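Local coordinates for malate dehydrogenase (Pyrococcus horikoshii, PDB 1V9N), which catalyses the NAD-dependent oxidation of (S)-malate to oxaloacetate as a homodimer of the LDH2/MDH2 oxidoreductase family, at the interface of chains A and B. Coordinates in Å, arbitrary orientation; residue numbers count along the deposited sequence, not the author numbering. Chains: chain A/B, Malate dehydrogenase.

The interface of chains A and B. Residues chain A 306-307, 310-311, 319; chain B 157, 162, 164.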
loop_
_atom_site.group_PDB
_atom_site.type_symbol
_atom_site.label_atom_id
_atom_site.label_comp_id
_atom_site.label_asym_id
_atom_site.label_seq_id
_atom_site.Cartn_x
_atom_site.Cartn_y
_atom_site.Cartn_z
ATOM N N GLU A 306 -11.407 -2.218 -19.697
ATOM C CA GLU A 306 -11.093 -3.617 -19.941
ATOM C C GLU A 306 -11.263 -4.473 -18.694
ATOM O O GLU A 306 -11.618 -5.648 -18.787
ATOM C CB GLU A 306 -9.675 -3.747 -20.492
ATOM C CG GLU A 306 -9.560 -3.242 -21.918
ATOM C CD GLU A 306 -8.164 -3.380 -22.475
ATOM O OE1 GLU A 306 -7.582 -4.475 -22.332
ATOM O OE2 GLU A 306 -7.656 -2.399 -23.061
ATOM N N ILE A 307 -11.017 -3.894 -17.523
ATOM C CA ILE A 307 -11.187 -4.648 -16.285
ATOM C C ILE A 307 -12.681 -4.866 -16.034
ATOM O O ILE A 307 -13.115 -5.975 -15.717
ATOM C CB ILE A 307 -10.593 -3.898 -15.068
ATOM C CG1 ILE A 307 -9.068 -3.814 -15.191
ATOM C CG2 ILE A 307 -10.982 -4.609 -13.774
ATOM C CD1 ILE A 307 -8.405 -3.096 -14.023
ATOM N N SER A 310 -14.281 -7.422 -18.260
ATOM C CA SER A 310 -13.768 -8.787 -18.181
ATOM C C SER A 310 -14.863 -9.747 -17.720
ATOM O O SER A 310 -15.850 -9.336 -17.112
ATOM C CB SER A 310 -12.557 -8.866 -17.241
ATOM O OG SER A 310 -12.918 -8.676 -15.886
ATOM N N ARG A 311 -14.679 -11.028 -18.016
ATOM C CA ARG A 311 -15.645 -12.071 -17.674
ATOM C C ARG A 311 -16.168 -12.006 -16.239
ATOM O O ARG A 311 -15.431 -12.273 -15.288
ATOM C CB ARG A 311 -15.013 -13.437 -17.928
ATOM C CG ARG A 311 -15.989 -14.569 -18.169
ATOM C CD ARG A 311 -15.203 -15.800 -18.568
ATOM N NE ARG A 311 -14.243 -15.465 -19.617
ATOM C CZ ARG A 311 -13.065 -16.058 -19.773
ATOM N NH1 ARG A 311 -12.689 -17.026 -18.946
ATOM N NH2 ARG A 311 -12.255 -15.673 -20.752
ATOM N N ILE A 319 -18.452 -5.720 -12.250
ATOM C CA ILE A 319 -17.096 -5.555 -11.742
ATOM C C ILE A 319 -16.965 -4.043 -11.613
ATOM O O ILE A 319 -17.101 -3.317 -12.599
ATOM C CB ILE A 319 -16.038 -6.082 -12.737
ATOM C CG1 ILE A 319 -16.142 -7.607 -12.843
ATOM C CG2 ILE A 319 -14.645 -5.671 -12.278
ATOM C CD1 ILE A 319 -15.234 -8.224 -13.887
ATOM N N PRO B 157 -10.055 -9.757 -10.865
ATOM C CA PRO B 157 -10.614 -8.611 -10.147
ATOM C C PRO B 157 -11.856 -9.048 -9.375
ATOM O O PRO B 157 -12.503 -10.037 -9.735
ATOM C CB PRO B 157 -10.936 -7.629 -11.269
ATOM C CG PRO B 157 -11.290 -8.534 -12.409
ATOM C CD PRO B 157 -10.215 -9.595 -12.320
ATOM N N GLU B 162 -11.508 -13.846 -14.733
ATOM C CA GLU B 162 -10.358 -13.862 -15.636
ATOM C C GLU B 162 -9.060 -13.449 -14.955
ATOM O O GLU B 162 -9.075 -12.669 -14.005
ATOM C CB GLU B 162 -10.565 -12.896 -16.796
ATOM C CG GLU B 162 -11.606 -13.268 -17.810
ATOM C CD GLU B 162 -11.571 -12.314 -18.988
ATOM O OE1 GLU B 162 -10.503 -12.210 -19.633
ATOM O OE2 GLU B 162 -12.596 -11.661 -19.266
ATOM N N ILE B 164 -6.480 -11.156 -14.905
ATOM C CA ILE B 164 -6.237 -9.864 -15.530
ATOM C C ILE B 164 -5.262 -8.983 -14.770
ATOM O O ILE B 164 -4.544 -8.193 -15.379
ATOM C CB ILE B 164 -7.570 -9.106 -15.765
ATOM C CG1 ILE B 164 -8.207 -9.617 -17.059
ATOM C CG2 ILE B 164 -7.337 -7.599 -15.827
ATOM C CD1 ILE B 164 -9.358 -8.790 -17.547
HETATM O O HOH W 1 -12.589 -11.106 -14.667
#
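A:Ser310 and A:Arg311 run extended (phi/psi -71/159° at the serine) against the similarly extended loop residue B:Glu162, which turns its carboxylate towards the backbone of chain A. There the amide N of A:Arg311 gives a nearly straight hydrogen bond to carboxylate OE2 of B:Glu162, 2.5 Å long and received on the anti lone pair, away from OE1. The glutamate is extended beyond CG and crosses the arginine side chain at about a right angle. A bend at chi3 (-49°) folds the arginine back, laying one face of the A:Arg311 guanidinium on B:Glu162 CG, which sits 3.7 Å above its centre; guanidinium and carboxylate stack almost parallel. The opposite charges face one another without a salt bridge, NH2 of A:Arg311 standing 4.0 Å from OE1 of B:Glu162, and probably still attract. An alanine in place of B:Glu162 would probably leave the A:Arg311 amide without its acceptor and the guanidinium face without the CG it lies on. Beside this pair, the A:Ser310 hydroxyl OG bonds back to the carbonyl O of A:Ile307 at 2.7 Å. The same OG contacts a water that also joins A:Arg311 O and the amide N of B:Glu162, 2.9 Å from the latter, a water-mediated link between the chains. B:Ile164 brings its CD1 methyl against A:Ser310 CB, a tight fit. On another flank CB of the B:Pro157 ring packs against CG2 of A:Ile307 at 3.9 Å. The patch joins the end of helix 293-308 and the loop after it to a loop of chain B that follows strand 144-149; the two-fold axis of the homodimer repeats it with the chains exchanged.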